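PDB 6TA8: tyrocidine synthase 2 from Brevibacillus parabrevis, which is a multidomain nonribosomal peptide synthetase, represented in this model by a condensation domain. Local coordinates for residues A[286-295]-A[331-342]; A[253-261]-A[449-460]. One frame throughout, in Å; residues are numbered along the deposited sequence.

Contact 1 of 2, residues A[286-295]-A[331-342]; sequences GLAVKDWAHT and LDMEKAEDLPYQ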
loop_
_atom_site.group_PDB
_atom_site.type_symbol
_atom_site.label_atom_id
_atom_site.label_comp_id
_atom_site.label_asym_id
_atom_site.label_seq_id
_atom_site.Cartn_x
_atom_site.Cartn_y
_atom_site.Cartn_z
ATOM N N GLY A 286 -6.792 9.444 16.549
ATOM C CA GLY A 286 -7.759 10.510 16.748
ATOM C C GLY A 286 -7.417 11.392 17.933
ATOM O O GLY A 286 -7.535 12.618 17.863
ATOM N N LEU A 287 -6.983 10.781 19.039
ATOM C CA LEU A 287 -6.575 11.563 20.200
ATOM C C LEU A 287 -5.302 12.350 19.925
ATOM O O LEU A 287 -5.109 13.431 20.493
ATOM C CB LEU A 287 -6.378 10.649 21.407
ATOM C CG LEU A 287 -7.498 9.647 21.679
ATOM C CD1 LEU A 287 -7.087 8.700 22.787
ATOM C CD2 LEU A 287 -8.790 10.363 22.030
ATOM N N ALA A 288 -4.424 11.826 19.067
ATOM C CA ALA A 288 -3.203 12.545 18.722
ATOM C C ALA A 288 -3.521 13.835 17.978
ATOM O O ALA A 288 -2.992 14.902 18.311
ATOM C CB ALA A 288 -2.285 11.651 17.888
ATOM N N VAL A 289 -4.392 13.758 16.968
ATOM C CA VAL A 289 -4.794 14.952 16.230
ATOM C C VAL A 289 -5.520 15.931 17.144
ATOM O O VAL A 289 -5.432 17.151 16.958
ATOM C CB VAL A 289 -5.662 14.560 15.016
ATOM C CG1 VAL A 289 -6.042 15.788 14.202
ATOM C CG2 VAL A 289 -4.930 13.547 14.146
ATOM N N LYS A 290 -6.236 15.422 18.149
ATOM C CA LYS A 290 -6.928 16.299 19.087
ATOM C C LYS A 290 -5.938 17.094 19.931
ATOM O O LYS A 290 -6.083 18.310 20.096
ATOM C CB LYS A 290 -7.864 15.482 19.978
ATOM C CG LYS A 290 -8.577 16.301 21.041
ATOM C CD LYS A 290 -9.497 15.434 21.884
ATOM C CE LYS A 290 -10.160 16.243 22.986
ATOM N NZ LYS A 290 -10.973 17.365 22.440
ATOM N N ASP A 291 -4.922 16.423 20.475
ATOM C CA ASP A 291 -3.909 17.118 21.261
ATOM C C ASP A 291 -2.966 17.949 20.402
ATOM O O ASP A 291 -2.223 18.770 20.949
ATOM C CB ASP A 291 -3.098 16.114 22.081
ATOM C CG ASP A 291 -3.772 15.749 23.384
ATOM O OD1 ASP A 291 -4.080 16.668 24.172
ATOM O OD2 ASP A 291 -3.997 14.544 23.621
ATOM N N TRP A 292 -2.983 17.763 19.084
ATOM C CA TRP A 292 -2.054 18.429 18.179
ATOM C C TRP A 292 -2.707 19.562 17.398
ATOM O O TRP A 292 -2.177 20.677 17.365
ATOM C CB TRP A 292 -1.448 17.399 17.217
ATOM C CG TRP A 292 -0.528 17.975 16.192
ATOM C CD1 TRP A 292 0.728 18.464 16.396
ATOM C CD2 TRP A 292 -0.788 18.109 14.793
ATOM N NE1 TRP A 292 1.265 18.900 15.210
ATOM C CE2 TRP A 292 0.354 18.693 14.210
ATOM C CE3 TRP A 292 -1.875 17.794 13.979
ATOM C CZ2 TRP A 292 0.437 18.969 12.852
ATOM C CZ3 TRP A 292 -1.788 18.060 12.642
ATOM C CH2 TRP A 292 -0.643 18.646 12.085
ATOM N N ALA A 293 -3.850 19.303 16.769
ATOM C CA ALA A 293 -4.557 20.312 15.994
ATOM C C ALA A 293 -5.725 20.932 16.750
ATOM O O ALA A 293 -6.361 21.852 16.226
ATOM C CB ALA A 293 -5.053 19.713 14.675
ATOM N N HIS A 294 -6.017 20.451 17.960
ATOM C CA HIS A 294 -7.104 20.975 18.790
ATOM C C HIS A 294 -8.445 20.893 18.064
ATOM O O HIS A 294 -9.173 21.879 17.932
ATOM C CB HIS A 294 -6.805 22.406 19.249
ATOM C CG HIS A 294 -5.569 22.521 20.084
ATOM N ND1 HIS A 294 -4.405 23.091 19.616
ATOM C CD2 HIS A 294 -5.311 22.129 21.354
ATOM C CE1 HIS A 294 -3.485 23.050 20.564
ATOM N NE2 HIS A 294 -4.009 22.472 21.629
ATOM N N THR A 295 -8.766 19.695 17.590
ATOM C CA THR A 295 -10.025 19.405 16.920
ATOM C C THR A 295 -10.806 18.374 17.726
ATOM O O THR A 295 -10.356 17.890 18.767
ATOM C CB THR A 295 -9.785 18.896 15.494
ATOM O OG1 THR A 295 -9.355 17.529 15.541
ATOM C CG2 THR A 295 -8.726 19.732 14.794
ATOM N N LEU A 331 -13.487 9.904 12.543
ATOM C CA LEU A 331 -13.154 9.709 13.946
ATOM C C LEU A 331 -13.820 10.782 14.798
ATOM O O LEU A 331 -13.976 11.930 14.375
ATOM C CB LEU A 331 -11.640 9.741 14.152
ATOM C CG LEU A 331 -10.827 8.757 13.308
ATOM C CD1 LEU A 331 -9.338 8.944 13.552
ATOM C CD2 LEU A 331 -11.249 7.328 13.606
ATOM N N ASP A 332 -14.213 10.395 16.010
ATOM C CA ASP A 332 -14.923 11.277 16.928
ATOM C C ASP A 332 -14.108 11.425 18.205
ATOM O O ASP A 332 -13.849 10.435 18.899
ATOM C CB ASP A 332 -16.319 10.736 17.241
ATOM C CG ASP A 332 -17.274 11.820 17.711
ATOM O OD1 ASP A 332 -16.898 13.010 17.669
ATOM O OD2 ASP A 332 -18.404 11.480 18.122
ATOM N N MET A 333 -13.707 12.660 18.511
ATOM C CA MET A 333 -12.975 12.977 19.730
ATOM C C MET A 333 -13.840 13.757 20.717
ATOM O O MET A 333 -13.325 14.552 21.506
ATOM C CB MET A 333 -11.705 13.760 19.403
ATOM C CG MET A 333 -10.604 12.929 18.765
ATOM S SD MET A 333 -10.913 12.555 17.028
ATOM C CE MET A 333 -10.471 14.109 16.257
ATOM N N GLU A 334 -15.156 13.525 20.683
ATOM C CA GLU A 334 -16.084 14.317 21.487
ATOM C C GLU A 334 -15.751 14.244 22.972
ATOM O O GLU A 334 -15.811 15.257 23.679
ATOM C CB GLU A 334 -17.517 13.849 21.235
ATOM C CG GLU A 334 -18.569 14.554 22.077
ATOM C CD GLU A 334 -19.961 13.995 21.854
ATOM O OE1 GLU A 334 -20.089 12.996 21.115
ATOM O OE2 GLU A 334 -20.926 14.552 22.419
ATOM N N LYS A 335 -15.396 13.059 23.465
ATOM C CA LYS A 335 -15.067 12.870 24.878
ATOM C C LYS A 335 -13.868 11.928 24.957
ATOM O O LYS A 335 -14.029 10.703 24.930
ATOM C CB LYS A 335 -16.263 12.327 25.654
ATOM C CG LYS A 335 -16.285 12.720 27.122
ATOM C CD LYS A 335 -17.039 14.024 27.344
ATOM C CE LYS A 335 -18.408 13.779 27.964
ATOM N NZ LYS A 335 -19.143 15.049 28.223
ATOM N N ALA A 336 -12.670 12.505 25.066
ATOM C CA ALA A 336 -11.424 11.748 25.061
ATOM C C ALA A 336 -10.978 11.300 26.445
ATOM O O ALA A 336 -9.989 10.564 26.551
ATOM C CB ALA A 336 -10.306 12.582 24.422
ATOM N N GLU A 337 -11.674 11.723 27.502
ATOM C CA GLU A 337 -11.285 11.338 28.855
ATOM C C GLU A 337 -11.537 9.857 29.102
ATOM O O GLU A 337 -10.699 9.168 29.697
ATOM C CB GLU A 337 -12.040 12.185 29.884
ATOM C CG GLU A 337 -12.214 13.667 29.532
ATOM C CD GLU A 337 -13.307 13.923 28.507
ATOM O OE1 GLU A 337 -13.171 13.441 27.366
ATOM O OE2 GLU A 337 -14.302 14.600 28.843
ATOM N N ASP A 338 -12.684 9.350 28.652
ATOM C CA ASP A 338 -13.060 7.951 28.851
ATOM C C ASP A 338 -12.443 7.130 27.727
ATOM O O ASP A 338 -13.013 6.989 26.644
ATOM C CB ASP A 338 -14.577 7.808 28.893
ATOM C CG ASP A 338 -15.025 6.539 29.592
ATOM O OD1 ASP A 338 -14.197 5.620 29.754
ATOM O OD2 ASP A 338 -16.210 6.460 29.978
ATOM N N LEU A 339 -11.258 6.581 27.989
ATOM C CA LEU A 339 -10.566 5.741 27.018
ATOM C C LEU A 339 -11.319 4.435 26.768
ATOM O O LEU A 339 -11.385 3.990 25.614
ATOM C CB LEU A 339 -9.131 5.456 27.469
ATOM C CG LEU A 339 -8.093 5.486 26.346
ATOM C CD1 LEU A 339 -8.028 6.873 25.735
ATOM C CD2 LEU A 339 -6.724 5.053 26.851
ATOM N N PRO A 340 -11.878 3.774 27.793
ATOM C CA PRO A 340 -12.781 2.646 27.501
ATOM C C PRO A 340 -13.916 3.022 26.562
ATOM O O PRO A 340 -14.182 2.302 25.593
ATOM C CB PRO A 340 -13.284 2.243 28.892
ATOM C CG PRO A 340 -12.172 2.591 29.794
ATOM C CD PRO A 340 -11.568 3.849 29.235
ATOM N N TYR A 341 -14.587 4.146 26.819
ATOM C CA TYR A 341 -15.637 4.601 25.915
ATOM C C TYR A 341 -15.069 5.032 24.568
ATOM O O TYR A 341 -15.764 4.951 23.550
ATOM C CB TYR A 341 -16.422 5.743 26.565
ATOM C CG TYR A 341 -17.323 6.514 25.625
ATOM C CD1 TYR A 341 -18.537 5.986 25.204
ATOM C CD2 TYR A 341 -16.965 7.777 25.170
ATOM C CE1 TYR A 341 -19.364 6.691 24.350
ATOM C CE2 TYR A 341 -17.786 8.489 24.317
ATOM C CZ TYR A 341 -18.983 7.942 23.910
ATOM O OH TYR A 341 -19.805 8.647 23.060
ATOM N N GLN A 342 -13.809 5.476 24.539
ATOM C CA GLN A 342 -13.203 5.911 23.284
ATOM C C GLN A 342 -12.886 4.725 22.381
ATOM O O GLN A 342 -13.156 4.767 21.175
ATOM C CB GLN A 342 -11.938 6.720 23.566
ATOM C CG GLN A 342 -11.388 7.454 22.355
ATOM C CD GLN A 342 -12.205 8.678 21.999
ATOM O OE1 GLN A 342 -12.772 9.334 22.871
ATOM N NE2 GLN A 342 -12.269 8.995 20.710
#

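Contact 2 of 2, residues A[253-261]-A[449-460]; sequences LSFALTVPQ and ASLADSYRKHLL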
loop_
_atom_site.group_PDB
_atom_site.type_symbol
_atom_site.label_atom_id
_atom_site.label_comp_id
_atom_site.label_asym_id
_atom_site.label_seq_id
_atom_site.Cartn_x
_atom_site.Cartn_y
_atom_site.Cartn_z
ATOM N N LEU A 253 9.170 11.476 9.153
ATOM C CA LEU A 253 9.545 11.391 10.558
ATOM C C LEU A 253 8.973 10.097 11.118
ATOM O O LEU A 253 7.756 9.886 11.079
ATOM C CB LEU A 253 9.030 12.600 11.342
ATOM C CG LEU A 253 9.442 12.697 12.814
ATOM C CD1 LEU A 253 9.742 14.137 13.194
ATOM C CD2 LEU A 253 8.369 12.124 13.721
ATOM N N SER A 254 9.844 9.237 11.639
ATOM C CA SER A 254 9.453 7.912 12.093
ATOM C C SER A 254 9.769 7.734 13.572
ATOM O O SER A 254 10.752 8.277 14.087
ATOM C CB SER A 254 10.162 6.818 11.284
ATOM O OG SER A 254 10.001 7.023 9.892
ATOM N N PHE A 255 8.919 6.964 14.250
ATOM C CA PHE A 255 9.175 6.527 15.613
ATOM C C PHE A 255 8.796 5.058 15.731
ATOM O O PHE A 255 7.893 4.578 15.041
ATOM C CB PHE A 255 8.413 7.376 16.647
ATOM C CG PHE A 255 6.940 7.072 16.735
ATOM C CD1 PHE A 255 6.460 6.138 17.641
ATOM C CD2 PHE A 255 6.033 7.742 15.930
ATOM C CE1 PHE A 255 5.107 5.865 17.728
ATOM C CE2 PHE A 255 4.678 7.475 16.016
ATOM C CZ PHE A 255 4.216 6.535 16.915
ATOM N N ALA A 256 9.498 4.347 16.608
ATOM C CA ALA A 256 9.300 2.918 16.784
ATOM C C ALA A 256 9.093 2.599 18.256
ATOM O O ALA A 256 9.502 3.353 19.143
ATOM C CB ALA A 256 10.488 2.114 16.236
ATOM N N LEU A 257 8.446 1.466 18.504
ATOM C CA LEU A 257 8.229 0.959 19.850
ATOM C C LEU A 257 9.183 -0.196 20.131
ATOM O O LEU A 257 9.606 -0.910 19.219
ATOM C CB LEU A 257 6.783 0.495 20.036
ATOM C CG LEU A 257 5.680 1.538 19.841
ATOM C CD1 LEU A 257 4.324 0.950 20.200
ATOM C CD2 LEU A 257 5.961 2.783 20.666
ATOM N N THR A 258 9.520 -0.369 21.406
ATOM C CA THR A 258 10.375 -1.474 21.806
ATOM C C THR A 258 9.653 -2.806 21.604
ATOM O O THR A 258 8.421 -2.874 21.562
ATOM C CB THR A 258 10.804 -1.322 23.267
ATOM O OG1 THR A 258 9.652 -1.403 24.116
ATOM C CG2 THR A 258 11.491 0.017 23.485
ATOM N N VAL A 259 10.437 -3.873 21.480
ATOM C CA VAL A 259 9.878 -5.200 21.215
ATOM C C VAL A 259 9.108 -5.762 22.411
ATOM O O VAL A 259 8.258 -6.640 22.205
ATOM C CB VAL A 259 10.968 -6.182 20.739
ATOM C CG1 VAL A 259 11.891 -5.514 19.734
ATOM C CG2 VAL A 259 11.764 -6.764 21.895
ATOM N N PRO A 260 9.333 -5.325 23.662
ATOM C CA PRO A 260 8.365 -5.698 24.707
ATOM C C PRO A 260 7.060 -4.929 24.606
ATOM O O PRO A 260 6.004 -5.480 24.937
ATOM C CB PRO A 260 9.107 -5.383 26.015
ATOM C CG PRO A 260 10.540 -5.340 25.641
ATOM C CD PRO A 260 10.542 -4.746 24.275
ATOM N N GLN A 261 7.101 -3.670 24.163
ATOM C CA GLN A 261 5.871 -2.905 23.995
ATOM C C GLN A 261 5.042 -3.422 22.826
ATOM O O GLN A 261 3.809 -3.347 22.861
ATOM C CB GLN A 261 6.190 -1.423 23.795
ATOM C CG GLN A 261 6.648 -0.700 25.050
ATOM C CD GLN A 261 7.299 0.635 24.742
ATOM O OE1 GLN A 261 7.704 0.893 23.608
ATOM N NE2 GLN A 261 7.402 1.492 25.752
ATOM N N ALA A 449 6.916 16.442 14.714
ATOM C CA ALA A 449 7.393 15.668 15.857
ATOM C C ALA A 449 6.436 15.761 17.037
ATOM O O ALA A 449 6.356 14.830 17.846
ATOM C CB ALA A 449 8.787 16.140 16.268
ATOM N N SER A 450 5.707 16.873 17.156
ATOM C CA SER A 450 4.722 16.999 18.225
ATOM C C SER A 450 3.560 16.037 18.016
ATOM O O SER A 450 3.090 15.404 18.970
ATOM C CB SER A 450 4.223 18.441 18.307
ATOM O OG SER A 450 3.201 18.574 19.278
ATOM N N LEU A 451 3.085 15.912 16.774
ATOM C CA LEU A 451 2.004 14.975 16.484
ATOM C C LEU A 451 2.453 13.530 16.657
ATOM O O LEU A 451 1.661 12.684 17.088
ATOM C CB LEU A 451 1.480 15.207 15.066
ATOM C CG LEU A 451 0.428 14.232 14.531
ATOM C CD1 LEU A 451 -0.820 14.252 15.396
ATOM C CD2 LEU A 451 0.086 14.557 13.084
ATOM N N ALA A 452 3.713 13.229 16.335
ATOM C CA ALA A 452 4.205 11.864 16.494
ATOM C C ALA A 452 4.424 11.523 17.961
ATOM O O ALA A 452 4.145 10.396 18.390
ATOM C CB ALA A 452 5.494 11.675 15.699
ATOM N N ASP A 453 4.929 12.478 18.747
ATOM C CA ASP A 453 5.088 12.239 20.177
ATOM C C ASP A 453 3.742 12.162 20.883
ATOM O O ASP A 453 3.608 11.451 21.886
ATOM C CB ASP A 453 5.960 13.330 20.801
ATOM C CG ASP A 453 7.380 13.318 20.265
ATOM O OD1 ASP A 453 7.713 12.407 19.477
ATOM O OD2 ASP A 453 8.164 14.220 20.630
ATOM N N SER A 454 2.736 12.883 20.380
ATOM C CA SER A 454 1.390 12.753 20.926
ATOM C C SER A 454 0.742 11.442 20.501
ATOM O O SER A 454 -0.113 10.911 21.219
ATOM C CB SER A 454 0.527 13.938 20.490
ATOM O OG SER A 454 1.065 15.162 20.961
ATOM N N TYR A 455 1.134 10.910 19.341
ATOM C CA TYR A 455 0.620 9.617 18.903
ATOM C C TYR A 455 1.219 8.475 19.712
ATOM O O TYR A 455 0.565 7.444 19.907
ATOM C CB TYR A 455 0.900 9.426 17.412
ATOM C CG TYR A 455 0.251 8.205 16.800
ATOM C CD1 TYR A 455 -1.034 7.821 17.161
ATOM C CD2 TYR A 455 0.920 7.442 15.852
ATOM C CE1 TYR A 455 -1.629 6.707 16.601
ATOM C CE2 TYR A 455 0.332 6.328 15.287
ATOM C CZ TYR A 455 -0.943 5.964 15.665
ATOM O OH TYR A 455 -1.534 4.856 15.105
ATOM N N ARG A 456 2.452 8.640 20.196
ATOM C CA ARG A 456 3.082 7.600 21.001
ATOM C C ARG A 456 2.559 7.608 22.434
ATOM O O ARG A 456 2.338 6.542 23.021
ATOM C CB ARG A 456 4.601 7.771 20.983
ATOM C CG ARG A 456 5.325 7.004 22.076
ATOM C CD ARG A 456 6.790 6.814 21.738
ATOM N NE ARG A 456 7.422 8.062 21.324
ATOM C CZ ARG A 456 8.662 8.149 20.855
ATOM N NH1 ARG A 456 9.407 7.058 20.738
ATOM N NH2 ARG A 456 9.158 9.327 20.501
ATOM N N LYS A 457 2.349 8.795 23.010
ATOM C CA LYS A 457 1.852 8.888 24.377
ATOM C C LYS A 457 0.439 8.345 24.528
ATOM O O LYS A 457 -0.004 8.128 25.662
ATOM C CB LYS A 457 1.906 10.340 24.862
ATOM C CG LYS A 457 0.781 11.225 24.350
ATOM C CD LYS A 457 0.435 12.304 25.365
ATOM C CE LYS A 457 -0.481 13.362 24.768
ATOM N NZ LYS A 457 0.235 14.239 23.799
ATOM N N HIS A 458 -0.276 8.123 23.427
ATOM C CA HIS A 458 -1.582 7.477 23.466
ATOM C C HIS A 458 -1.519 5.993 23.146
ATOM O O HIS A 458 -2.346 5.227 23.650
ATOM C CB HIS A 458 -2.545 8.167 22.495
ATOM C CG HIS A 458 -2.993 9.520 22.950
ATOM N ND1 HIS A 458 -2.453 10.688 22.456
ATOM C CD2 HIS A 458 -3.925 9.893 23.859
ATOM C CE1 HIS A 458 -3.035 11.721 23.037
ATOM N NE2 HIS A 458 -3.933 11.266 23.892
ATOM N N LEU A 459 -0.561 5.567 22.318
ATOM C CA LEU A 459 -0.362 4.140 22.090
ATOM C C LEU A 459 0.108 3.449 23.364
ATOM O O LEU A 459 -0.392 2.376 23.723
ATOM C CB LEU A 459 0.642 3.922 20.958
ATOM C CG LEU A 459 0.128 4.085 19.528
ATOM C CD1 LEU A 459 1.268 3.931 18.531
ATOM C CD2 LEU A 459 -0.978 3.085 19.241
ATOM N N LEU A 460 1.072 4.054 24.060
ATOM C CA LEU A 460 1.529 3.497 25.329
ATOM C C LEU A 460 0.441 3.558 26.391
ATOM O O LEU A 460 0.379 2.684 27.264
ATOM C CB LEU A 460 2.778 4.238 25.806
ATOM C CG LEU A 460 3.959 4.264 24.835
ATOM C CD1 LEU A 460 5.048 5.196 25.341
ATOM C CD2 LEU A 460 4.503 2.861 24.620
#

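Contact 1 of 2, residues A[286-295]-A[331-342]
Gly286 and Leu331 bring the two backbones closest, their CA atoms 6.1 Å apart, where the last turns of a helix pass the end of an edge strand. From there the chain of 331-342 leaves the strand and enters a new helix at Leu339, with Asp338 as N-cap accepting a weak bond from Tyr341 N. No hydrogen bond links the two segments. Met333 fills the near end of the interface: bent at both chi2 and chi3, its side chain folds against the backbone of Gly286, with CG 3.2 Å from Gly286 O, and carries CE on to Thr295 OG1. Lys290 runs past it in the opposite direction, CG anti to the backbone N (chi1 177°), which lays CD 3.7 Å from Met333 CB and near Ala336 CB. The amine at its end bonds to Asn296. Leu287 spreads its two methyls: CD2 meets Ala336 CB at 3.6 Å and lies against the amide carbon of Gln342, while CD1 touches Leu339 CD1 at 3.6 Å. Gln342 is turned back toward the strand by its bend at chi2, and its NE2 donates to Asp332 O at 2.8 Å, nearly in the amide plane and in the carbonyl plane, which ties the new helix to the strand end it follows. The turn from edge strand 325-332 into helix 339-351 thus packs on the C-terminal end of helix 277-293. Leu331 pairs through its backbone with Val298 of strand 297-304, and Met333 with Asn296 just before that strand; helix 445-466 packs against helix 277-293, His458 among others touching Asp291.

Contact 2 of 2, residues A[253-261]-A[449-460]
The Phe255 ring has the carbonyl oxygen of Ala452 over one face, 3.8 Å above the plane and displaced toward the rim, while Tyr455 CD2 sits in plane at its edge, 3.6 Å from Phe255 CZ. The two aromatic rings meet rim to rim with their planes at 86°, neither lying over the other's face; Leu459 CD1 lies over one face of Tyr455. With CG between the backbone N and the carbonyl carbon (chi1 75°), the Phe255 ring is directed at the helix. Arg456 passes it in the opposite direction: its CB lies 3.8 Å from Phe255 CE1, and one face of the guanidinium is over Phe255 CB. That guanidinium also pairs with Asp453 along the helix, NH2 to OD1 at 3.6 Å. At one end Leu253 forks over two small residues: CD1 rests on Ala449 CB, and CD2 comes to 3.5 Å from Ala452 CB. At the other, Leu460 CD2 lies against the amide of Gln261, 3.4 Å from NE2, and near Leu257. Gln261 OE1 accepts from Thr258 N, and Thr258 OG1 from Gln261 N by a weak bond, a capping box starting helix 259-267. Strand 253-256 and helix 449-460 run nearly parallel, 19° apart with axes 9.2 Å from each other: a helix laid along the edge strand of a mixed sheet, the layered alpha/beta build of a condensation-domain lobe.

Overall arrangement
Contacts 1 and 2 belong to the same lobe of the condensation domain, their centres 16 Å apart, and both reach one six-stranded mixed sheet at its two outermost strands: 325-332 for contact 1, 250-256 for contact 2. Their helices, 277-293 and 445-466, pack directly on each other, Ala288 against Tyr455 and Trp292 against Leu451, while Tyr455 OH bonds to Leu281 O. Along the chain, contact 1 is nested inside the loop that contact 2 closes. The last helix of the model, 445-466, returns to 250-256, the first strand of this sheet along the chain, and the two helices pack side by side, one reaching each outermost strand.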